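Local coordinates for putative alpha KG dependent 2,4-D dioxygenase (PDB 5J92), which probably acts as an iron(II)- and 2-oxoglutarate-dependent dioxygenase of the TfdA family, at residues A15-R23 against P248-W256. Residues are numbered along the deposited sequence; the frame is centred on the assembly and turned at random.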
# COMPACT_ATOMS: atom_id res chain seq x y z
N ALA A 15 14.94 -8.09 24.26
CA ALA A 15 13.92 -7.85 23.24
C ALA A 15 13.81 -6.36 22.93
O ALA A 15 13.75 -5.53 23.84
CB ALA A 15 12.58 -8.39 23.72
N ALA A 16 13.81 -6.03 21.63
CA ALA A 16 13.50 -4.67 21.17
C ALA A 16 12.06 -4.55 20.72
O ALA A 16 11.57 -3.43 20.48
CB ALA A 16 14.43 -4.28 20.02
N HIS A 17 11.40 -5.69 20.56
CA HIS A 17 10.04 -5.88 20.13
C HIS A 17 9.65 -7.24 20.69
O HIS A 17 10.54 -8.09 20.88
CB HIS A 17 9.94 -5.86 18.59
CG HIS A 17 8.56 -6.02 18.05
ND1 HIS A 17 7.97 -7.25 17.87
CD2 HIS A 17 7.66 -5.10 17.62
CE1 HIS A 17 6.75 -7.09 17.39
NE2 HIS A 17 6.54 -5.79 17.21
N PRO A 18 8.39 -7.47 21.03
CA PRO A 18 8.06 -8.76 21.66
C PRO A 18 8.43 -9.98 20.81
O PRO A 18 8.74 -11.04 21.37
CB PRO A 18 6.55 -8.66 21.92
CG PRO A 18 6.09 -7.49 21.10
CD PRO A 18 7.24 -6.55 21.03
N PHE A 19 8.43 -9.87 19.48
CA PHE A 19 8.76 -11.06 18.71
C PHE A 19 9.52 -10.85 17.41
O PHE A 19 9.88 -11.85 16.78
CB PHE A 19 7.46 -11.86 18.43
CG PHE A 19 6.33 -11.04 17.84
CD1 PHE A 19 6.31 -10.73 16.49
CD2 PHE A 19 5.26 -10.65 18.63
CE1 PHE A 19 5.26 -10.01 15.93
CE2 PHE A 19 4.20 -9.92 18.09
CZ PHE A 19 4.20 -9.60 16.72
N ILE A 20 9.79 -9.62 16.98
CA ILE A 20 10.48 -9.39 15.71
C ILE A 20 11.97 -9.19 15.91
O ILE A 20 12.78 -9.70 15.12
CB ILE A 20 9.87 -8.18 14.97
CG1 ILE A 20 8.41 -8.44 14.61
CG2 ILE A 20 10.70 -7.87 13.71
CD1 ILE A 20 7.72 -7.23 14.02
N ALA A 21 12.37 -8.42 16.92
CA ALA A 21 13.73 -7.92 17.00
C ALA A 21 14.25 -8.00 18.42
O ALA A 21 13.50 -7.83 19.39
CB ALA A 21 13.81 -6.46 16.51
N ALA A 22 15.56 -8.23 18.54
CA ALA A 22 16.22 -8.25 19.83
C ALA A 22 17.66 -7.79 19.67
O ALA A 22 18.31 -8.06 18.65
CB ALA A 22 16.22 -9.65 20.45
N ARG A 23 18.17 -7.13 20.71
CA ARG A 23 19.58 -6.81 20.81
C ARG A 23 20.33 -7.96 21.47
O ARG A 23 19.81 -8.66 22.35
CB ARG A 23 19.79 -5.53 21.62
CG ARG A 23 19.42 -4.26 20.83
CD ARG A 23 19.70 -2.97 21.61
NE ARG A 23 19.55 -1.80 20.74
CZ ARG A 23 18.38 -1.26 20.40
NH1 ARG A 23 17.25 -1.77 20.88
NH2 ARG A 23 18.35 -0.20 19.60
N PRO A 248 0.57 -2.22 11.46
CA PRO A 248 1.57 -1.93 12.52
C PRO A 248 1.80 -3.08 13.49
O PRO A 248 2.92 -3.24 14.00
CB PRO A 248 1.00 -0.68 13.22
CG PRO A 248 -0.43 -0.59 12.77
CD PRO A 248 -0.49 -1.19 11.40
N GLN A 249 0.78 -3.90 13.76
CA GLN A 249 0.99 -5.00 14.69
C GLN A 249 1.99 -6.03 14.18
O GLN A 249 2.42 -6.88 14.97
CB GLN A 249 -0.35 -5.66 15.03
CG GLN A 249 -1.08 -6.33 13.86
CD GLN A 249 -2.12 -5.42 13.22
OE1 GLN A 249 -1.93 -4.20 13.15
NE2 GLN A 249 -3.24 -6.00 12.76
N PHE A 250 2.35 -6.00 12.89
CA PHE A 250 3.33 -6.93 12.34
C PHE A 250 4.67 -6.27 12.05
O PHE A 250 5.55 -6.93 11.49
CB PHE A 250 2.79 -7.58 11.05
CG PHE A 250 1.46 -8.23 11.21
CD1 PHE A 250 1.24 -9.16 12.22
CD2 PHE A 250 0.40 -7.88 10.38
CE1 PHE A 250 -0.00 -9.75 12.37
CE2 PHE A 250 -0.85 -8.47 10.52
CZ PHE A 250 -1.05 -9.42 11.52
N VAL A 251 4.84 -5.00 12.42
CA VAL A 251 5.99 -4.20 11.98
C VAL A 251 6.80 -3.72 13.18
O VAL A 251 6.24 -3.29 14.20
CB VAL A 251 5.54 -3.01 11.12
CG1 VAL A 251 6.72 -2.06 10.85
CG2 VAL A 251 4.96 -3.54 9.79
N TYR A 252 8.12 -3.83 13.06
CA TYR A 252 9.08 -3.19 13.95
C TYR A 252 9.87 -2.16 13.15
O TYR A 252 10.43 -2.48 12.10
CB TYR A 252 10.04 -4.22 14.58
CG TYR A 252 11.29 -3.64 15.20
CD1 TYR A 252 11.23 -2.89 16.38
CD2 TYR A 252 12.54 -3.83 14.62
CE1 TYR A 252 12.37 -2.36 16.95
CE2 TYR A 252 13.70 -3.29 15.18
CZ TYR A 252 13.60 -2.56 16.35
OH TYR A 252 14.73 -2.02 16.94
N SER A 253 9.91 -0.93 13.64
CA SER A 253 10.66 0.16 13.02
C SER A 253 11.96 0.38 13.79
O SER A 253 11.94 0.72 14.98
CB SER A 253 9.81 1.43 12.99
OG SER A 253 10.48 2.49 12.30
N HIS A 254 13.09 0.16 13.13
CA HIS A 254 14.36 0.26 13.83
C HIS A 254 14.91 1.68 13.74
O HIS A 254 15.24 2.15 12.64
CB HIS A 254 15.39 -0.73 13.27
CG HIS A 254 16.67 -0.74 14.05
ND1 HIS A 254 16.74 -1.20 15.34
CD2 HIS A 254 17.91 -0.30 13.73
CE1 HIS A 254 17.99 -1.08 15.78
NE2 HIS A 254 18.71 -0.53 14.82
N GLU A 255 15.01 2.34 14.90
CA GLU A 255 15.71 3.62 15.00
C GLU A 255 17.20 3.34 15.12
O GLU A 255 17.66 2.77 16.12
CB GLU A 255 15.21 4.42 16.20
CG GLU A 255 13.77 4.90 16.08
CD GLU A 255 13.60 5.99 15.04
OE1 GLU A 255 14.61 6.59 14.61
OE2 GLU A 255 12.45 6.25 14.65
N TRP A 256 17.96 3.74 14.11
CA TRP A 256 19.37 3.38 14.03
C TRP A 256 20.20 4.13 15.06
O TRP A 256 19.94 5.29 15.38
CB TRP A 256 19.90 3.69 12.62
CG TRP A 256 19.51 2.66 11.63
CD1 TRP A 256 18.41 2.67 10.81
CD2 TRP A 256 20.22 1.45 11.36
NE1 TRP A 256 18.41 1.53 10.02
CE2 TRP A 256 19.50 0.77 10.35
CE3 TRP A 256 21.39 0.88 11.87
CZ2 TRP A 256 19.91 -0.47 9.85
CZ3 TRP A 256 21.81 -0.34 11.36
CH2 TRP A 256 21.06 -1.00 10.36
O HOH W 1 4.68 -4.35 15.99
O HOH W 2 19.71 1.54 17.95
O HOH W 3 16.20 1.52 18.29
O HOH W 4 15.00 -0.83 19.63
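Y252 is the main bump of this contact, its ring lodged among A16, H17 and A21, with I20 against its CB. The A21 methyl rests on one ring face as a CH-pi contact, CB 3.7 Å from the centroid; so small a side chain lets the ring lie close to the strand. A16 CB reaches the phenol end, and H17 CB lies 3.9 Å from Y252 CD1. I20 fills the notch beside the base of the ring: CG2 meets Y252 CB at 3.8 Å, while an extended chi2 of 174° brings CD1 to 3.3 Å from F250 O. CD1 also lies over the rim of one face of the H17 imidazole, and P18 CD over the rim of the opposite face. H17 ND1 accepts the backbone N-H groups of F19 and I20, which hold the ring in the turn, and NE2 reaches V251 O through a water. Beyond the tyrosine, Y252 OH pairs with H254 ND1 at 2.7 Å. The extended side chain of R23 ends beside H254 and is tied across by waters, two joining NH2 to E255 O and one linking NH1 to Y252 OH. The turn between strands 12-15 and 21-25, with the start of the second strand, thus packs on outer strand 251-254, joining two sheets of what is probably the family's jelly-roll core; I52 of strand 50-53 touches Y252 and H254, and strand 149-153 runs alongside I20 and Y252.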